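Long-range contacts in ribokinase (Cryptococcus neoformans var. grubii serotype A, PDB 6CW5), which probably catalyses the ATP- and magnesium-dependent phosphorylation of D-ribose at O-5, giving D-ribose 5-phosphate for nucleotide and amino-acid synthesis or the pentose phosphate pathway: residues Ser12-Val17 and Leu135-His140; Val66-Ala71 and Asp91-Val96. One frame throughout, in Å; residues are numbered along the deposited sequence. Where two conformers were deposited one is given.

Contact 1: Ser12-Val17 and Leu135-His140; sequences SSRCLV and LATYTH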
loop_
_atom_site.group_PDB
_atom_site.type_symbol
_atom_site.label_atom_id
_atom_site.label_comp_id
_atom_site.label_asym_id
_atom_site.label_seq_id
_atom_site.Cartn_x
_atom_site.Cartn_y
_atom_site.Cartn_z
ATOM N N SER A 12 -25.945 -4.116 11.679
ATOM C CA SER A 12 -26.326 -4.722 10.407
ATOM C C SER A 12 -25.107 -5.014 9.537
ATOM O O SER A 12 -24.276 -4.137 9.286
ATOM C CB SER A 12 -27.297 -3.820 9.653
ATOM O OG SER A 12 -28.630 -4.261 9.845
ATOM N N SER A 13 -25.016 -6.235 9.038
ATOM C CA SER A 13 -23.768 -6.680 8.433
ATOM C C SER A 13 -23.592 -6.156 7.013
ATOM O O SER A 13 -24.527 -6.145 6.213
ATOM C CB SER A 13 -23.702 -8.206 8.443
ATOM O OG SER A 13 -23.761 -8.692 9.771
ATOM N N ARG A 14 -22.371 -5.717 6.707
ATOM C CA ARG A 14 -22.039 -5.248 5.370
ATOM C C ARG A 14 -20.578 -5.573 5.115
ATOM O O ARG A 14 -19.724 -5.321 5.969
ATOM C CB ARG A 14 -22.302 -3.739 5.209
ATOM C CG ARG A 14 -22.083 -3.233 3.767
ATOM C CD ARG A 14 -22.659 -1.833 3.541
ATOM N NE ARG A 14 -24.112 -1.828 3.673
ATOM C CZ ARG A 14 -24.969 -1.847 2.651
ATOM N NH1 ARG A 14 -24.535 -1.856 1.394
ATOM N NH2 ARG A 14 -26.270 -1.848 2.892
ATOM N N CYS A 15 -20.301 -6.157 3.948
ATOM C CA CYS A 15 -18.968 -6.622 3.600
ATOM C C CYS A 15 -18.329 -5.697 2.580
ATOM O O CYS A 15 -18.949 -5.350 1.573
ATOM C CB CYS A 15 -19.019 -8.035 3.028
ATOM S SG CYS A 15 -17.394 -8.697 2.634
ATOM N N LEU A 16 -17.080 -5.332 2.816
ATOM C CA LEU A 16 -16.285 -4.673 1.793
ATOM C C LEU A 16 -15.314 -5.698 1.233
ATOM O O LEU A 16 -14.602 -6.365 2.007
ATOM C CB LEU A 16 -15.512 -3.488 2.363
ATOM C CG LEU A 16 -14.561 -2.780 1.395
ATOM C CD1 LEU A 16 -15.297 -2.085 0.246
ATOM C CD2 LEU A 16 -13.770 -1.773 2.225
ATOM N N VAL A 17 -15.334 -5.870 -0.081
ATOM C CA VAL A 17 -14.327 -6.665 -0.791
ATOM C C VAL A 17 -13.330 -5.693 -1.387
ATOM O O VAL A 17 -13.671 -4.895 -2.265
ATOM C CB VAL A 17 -14.946 -7.551 -1.884
ATOM C CG1 VAL A 17 -13.857 -8.425 -2.557
ATOM C CG2 VAL A 17 -16.080 -8.416 -1.304
ATOM N N LEU A 135 -13.909 2.635 6.817
ATOM C CA LEU A 135 -14.547 1.341 6.965
ATOM C C LEU A 135 -15.804 1.442 7.806
ATOM O O LEU A 135 -16.338 0.415 8.236
ATOM C CB LEU A 135 -13.567 0.338 7.580
ATOM C CG LEU A 135 -12.315 0.121 6.743
ATOM C CD1 LEU A 135 -11.473 -0.963 7.376
ATOM C CD2 LEU A 135 -12.633 -0.261 5.274
ATOM N N ALA A 136 -16.292 2.672 8.028
ATOM C CA ALA A 136 -17.316 2.914 9.038
ATOM C C ALA A 136 -18.577 2.092 8.796
ATOM O O ALA A 136 -19.229 1.667 9.756
ATOM C CB ALA A 136 -17.659 4.405 9.082
ATOM N N THR A 137 -18.958 1.874 7.535
ATOM C CA THR A 137 -20.225 1.192 7.280
ATOM C C THR A 137 -20.089 -0.325 7.254
ATOM O O THR A 137 -21.097 -1.023 7.097
ATOM C CB THR A 137 -20.838 1.665 5.957
ATOM O OG1 THR A 137 -19.993 1.292 4.867
ATOM C CG2 THR A 137 -21.009 3.179 5.945
ATOM N N TYR A 138 -18.883 -0.857 7.406
ATOM C CA TYR A 138 -18.629 -2.275 7.174
ATOM C C TYR A 138 -18.408 -3.034 8.474
ATOM O O TYR A 138 -17.784 -2.520 9.405
ATOM C CB TYR A 138 -17.411 -2.459 6.273
ATOM C CG TYR A 138 -17.611 -1.765 4.958
ATOM C CD1 TYR A 138 -18.531 -2.256 4.031
ATOM C CD2 TYR A 138 -16.920 -0.598 4.656
ATOM C CE1 TYR A 138 -18.723 -1.622 2.820
ATOM C CE2 TYR A 138 -17.106 0.048 3.439
ATOM C CZ TYR A 138 -18.014 -0.468 2.537
ATOM O OH TYR A 138 -18.218 0.169 1.345
ATOM N N THR A 139 -18.920 -4.267 8.516
ATOM C CA THR A 139 -18.645 -5.210 9.584
ATOM C C THR A 139 -17.669 -6.296 9.156
ATOM O O THR A 139 -17.066 -6.946 10.021
ATOM C CB THR A 139 -19.948 -5.874 10.063
ATOM O OG1 THR A 139 -20.610 -6.491 8.945
ATOM C CG2 THR A 139 -20.890 -4.851 10.710
ATOM N N HIS A 140 -17.516 -6.520 7.848
ATOM C CA HIS A 140 -16.686 -7.605 7.330
ATOM C C HIS A 140 -15.812 -7.080 6.203
ATOM O O HIS A 140 -16.260 -6.246 5.408
ATOM C CB HIS A 140 -17.563 -8.777 6.818
ATOM C CG HIS A 140 -18.255 -9.515 7.923
ATOM N ND1 HIS A 140 -19.265 -8.950 8.673
ATOM C CD2 HIS A 140 -18.034 -10.740 8.449
ATOM C CE1 HIS A 140 -19.659 -9.813 9.593
ATOM N NE2 HIS A 140 -18.923 -10.900 9.486
HETATM O O HOH W 1 -23.133 -1.031 8.933
#
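R14 is gripped by T139 and H140 through both its backbone polar atoms. Its carbonyl O accepts from two successive amides, T139 N at 2.9 Å, in the carbonyl plane, and H140 N at 3.1 Å, tilted from it. R14 N donates to T139 OG1 (3.0 Å, 155° at the hydrogen). T139 chi1 (56°) sets OG1 between its own backbone N and carbonyl carbon, and there the hydroxyl is also hydrogen-bonded to H140 ND1 at 2.8 Å, in the plane of the imidazole. Two residues beyond R14, L16 N donates to H140 O at 2.9 Å; R14 O and L16 N flank the parallel C15-H140 bridge. A water links S12 O, weakly, with T137 O.

The Y138 ring is sandwiched: L16 CB sits 3.6 Å from its centroid, 8° off the normal, a CH-pi contact, while T137 OG1 lies over the centre of the opposite face. L16 CD2 reaches past the ring to L135 CD2 (3.6 Å).

The type I turn L135-Y138 is followed, through T139, by strand 140-143, beside strand 15-18 in the central sheet. C15 and H140 pack on helix 279-292, whereas L16 and L135 touch helix 149-161, so helices lie on both sides.

Contact 2: Val66-Ala71 and Asp91-Val96; sequences VELDGA and DKLKIV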
loop_
_atom_site.group_PDB
_atom_site.type_symbol
_atom_site.label_atom_id
_atom_site.label_comp_id
_atom_site.label_asym_id
_atom_site.label_seq_id
_atom_site.Cartn_x
_atom_site.Cartn_y
_atom_site.Cartn_z
ATOM N N VAL A 66 -22.914 -6.248 0.035
ATOM C CA VAL A 66 -21.487 -6.258 -0.251
ATOM C C VAL A 66 -21.173 -5.135 -1.220
ATOM O O VAL A 66 -21.999 -4.765 -2.068
ATOM C CB VAL A 66 -21.035 -7.633 -0.807
ATOM C CG1 VAL A 66 -21.839 -8.002 -2.083
ATOM C CG2 VAL A 66 -19.548 -7.644 -1.041
ATOM N N GLU A 67 -19.995 -4.554 -1.045
ATOM C CA GLU A 67 -19.443 -3.507 -1.905
ATOM C C GLU A 67 -18.061 -3.939 -2.367
ATOM O O GLU A 67 -17.317 -4.527 -1.587
ATOM C CB GLU A 67 -19.296 -2.168 -1.165
ATOM C CG GLU A 67 -20.580 -1.564 -0.629
ATOM C CD GLU A 67 -21.228 -0.583 -1.585
ATOM O OE1 GLU A 67 -20.541 -0.026 -2.479
ATOM O OE2 GLU A 67 -22.447 -0.374 -1.433
ATOM N N LEU A 68 -17.703 -3.624 -3.615
ATOM C CA LEU A 68 -16.387 -3.957 -4.159
ATOM C C LEU A 68 -15.570 -2.683 -4.369
ATOM O O LEU A 68 -16.082 -1.690 -4.914
ATOM C CB LEU A 68 -16.526 -4.732 -5.475
ATOM C CG LEU A 68 -15.209 -5.089 -6.176
ATOM C CD1 LEU A 68 -14.369 -6.043 -5.324
ATOM C CD2 LEU A 68 -15.489 -5.703 -7.569
ATOM N N ASP A 69 -14.333 -2.681 -3.855
ATOM C CA ASP A 69 -13.421 -1.543 -3.964
ATOM C C ASP A 69 -12.245 -1.996 -4.835
ATOM O O ASP A 69 -11.524 -2.924 -4.472
ATOM C CB ASP A 69 -12.968 -1.109 -2.559
ATOM C CG ASP A 69 -12.015 0.069 -2.563
ATOM O OD1 ASP A 69 -11.324 0.316 -3.565
ATOM O OD2 ASP A 69 -11.905 0.713 -1.517
ATOM N N GLY A 70 -12.048 -1.350 -5.981
ATOM C CA GLY A 70 -10.986 -1.779 -6.881
ATOM C C GLY A 70 -11.047 -0.960 -8.155
ATOM O O GLY A 70 -11.538 0.169 -8.129
ATOM N N ALA A 71 -10.568 -1.503 -9.273
ATOM C CA ALA A 71 -10.540 -0.697 -10.485
ATOM C C ALA A 71 -10.614 -1.590 -11.715
ATOM O O ALA A 71 -10.090 -2.709 -11.727
ATOM C CB ALA A 71 -9.277 0.161 -10.552
ATOM N N ASP A 91 -19.768 1.779 -6.106
ATOM C CA ASP A 91 -19.320 3.174 -6.063
ATOM C C ASP A 91 -17.799 3.279 -5.992
ATOM O O ASP A 91 -17.222 4.259 -6.473
ATOM C CB ASP A 91 -19.918 3.913 -4.872
ATOM C CG ASP A 91 -21.387 4.206 -5.042
ATOM O OD1 ASP A 91 -21.955 3.826 -6.096
ATOM O OD2 ASP A 91 -21.968 4.812 -4.110
ATOM N N LYS A 92 -17.138 2.297 -5.388
ATOM C CA LYS A 92 -15.689 2.310 -5.223
ATOM C C LYS A 92 -14.982 1.476 -6.276
ATOM O O LYS A 92 -13.794 1.185 -6.118
ATOM C CB LYS A 92 -15.304 1.800 -3.834
ATOM C CG LYS A 92 -15.989 2.557 -2.685
ATOM C CD LYS A 92 -15.432 3.940 -2.507
ATOM C CE LYS A 92 -15.938 4.556 -1.193
ATOM N NZ LYS A 92 -17.420 4.795 -1.188
ATOM N N LEU A 93 -15.684 1.070 -7.334
ATOM C CA LEU A 93 -15.077 0.321 -8.439
ATOM C C LEU A 93 -14.764 1.348 -9.523
ATOM O O LEU A 93 -15.645 1.774 -10.285
ATOM C CB LEU A 93 -15.987 -0.801 -8.927
ATOM C CG LEU A 93 -15.405 -1.641 -10.078
ATOM C CD1 LEU A 93 -14.102 -2.308 -9.651
ATOM C CD2 LEU A 93 -16.393 -2.682 -10.540
ATOM N N LYS A 94 -13.503 1.772 -9.556
ATOM C CA LYS A 94 -13.081 2.893 -10.365
ATOM C C LYS A 94 -12.877 2.440 -11.801
ATOM O O LYS A 94 -12.408 1.330 -12.047
ATOM C CB LYS A 94 -11.787 3.486 -9.803
ATOM C CG LYS A 94 -12.007 4.142 -8.404
ATOM C CD LYS A 94 -10.739 4.234 -7.562
ATOM C CE LYS A 94 -10.345 2.899 -6.929
ATOM N NZ LYS A 94 -11.249 2.425 -5.834
ATOM N N ILE A 95 -13.217 3.319 -12.744
ATOM C CA ILE A 95 -12.970 3.077 -14.159
ATOM C C ILE A 95 -11.797 3.952 -14.570
ATOM O O ILE A 95 -11.876 5.188 -14.505
ATOM C CB ILE A 95 -14.215 3.380 -15.002
ATOM C CG1 ILE A 95 -15.385 2.497 -14.539
ATOM C CG2 ILE A 95 -13.908 3.157 -16.465
ATOM C CD1 ILE A 95 -16.740 2.915 -15.127
ATOM N N VAL A 96 -10.724 3.324 -15.025
ATOM C CA VAL A 96 -9.447 3.998 -15.228
ATOM C C VAL A 96 -9.262 4.243 -16.710
ATOM O O VAL A 96 -9.246 3.294 -17.496
ATOM C CB VAL A 96 -8.280 3.168 -14.679
ATOM C CG1 VAL A 96 -6.985 3.946 -14.807
ATOM C CG2 VAL A 96 -8.548 2.800 -13.237
HETATM O O HOH W 2 -18.078 0.073 -4.010
HETATM O O HOH W 3 -19.626 2.399 -1.265
#
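D91 N comes no nearer than 4.1 Å to E67 OE1, too long for a hydrogen bond. Next, K92 N donates to a water within bonding distance of L68 O and E67 OE1, where more acceptors compete than it has protons; it fills the place of a direct backbone bond. K92 CB rests against D69, 3.9 Å from D69 CG, but the chain, bent at chi2 and chi4, carries NZ away from D69 to a second water that reaches E67 OE1 weakly. K92 O takes two donors from opposite faces of its carbonyl plane: G70 N at 3.1 Å and K94 NZ at 2.8 Å.

L93 pairs with G70 in a parallel bridge. Its chi1 (-179°) sets CG anti to the backbone N, and CD1 lies against the G70-A71 peptide, 3.6 Å from A71 N. L93 and L68 both touch L83 of helix 77-85, and L68 comes close to G52, a predicted ribose-binding residue. K94 N donates to G70 O almost straight (2.9 Å, 171°). The K94 side chain folds back past that oxygen, bringing NZ to a weak bond with it and to a salt bridge with D69 OD1 (3.1 Å), met from above the carboxylate plane. Finally V96 CG2 meets A71 CB on the face that carries K94.

The strand axes are 13° apart, consistent with the beta-alpha-beta crossover of strand 66-73, helix 77-85 and strand 93-96. Chemically, the K94 ammonium has K92 O and D69 OD1 as main partners and G70 O as a weak third; its charge probably eases the repulsion between the two carbonyl oxygens. The buried D69 carboxylate has a partner at each oxygen, K94 at OD1 and Y155 OH at OD2, which fixes its rotation and probably stabilises its ionised form.

How the contacts relate
Contacts 1 and 2 lie with their centres 15 Å apart in the same central sheet, whose order begins 93-96, 66-73, 15-18, 140-143. Contact 1 joins the third strand to the lead-in of the fourth, and contact 2 the first to the second; strands 15-18 and 66-73 connect them directly, with V17 N 2.8 Å from E67 O and V17 O 2.8 Å from D69 N, both probable hydrogen bonds. Along the chain, 66-71 and 91-96 are nested between 12-17 and 135-140. Contact 2 reaches the edge strand 93-96; the chain of this PfkB-family kinase then passes through strands of the second, four-stranded sheet before 140-143 lines up on the other side of 15-18.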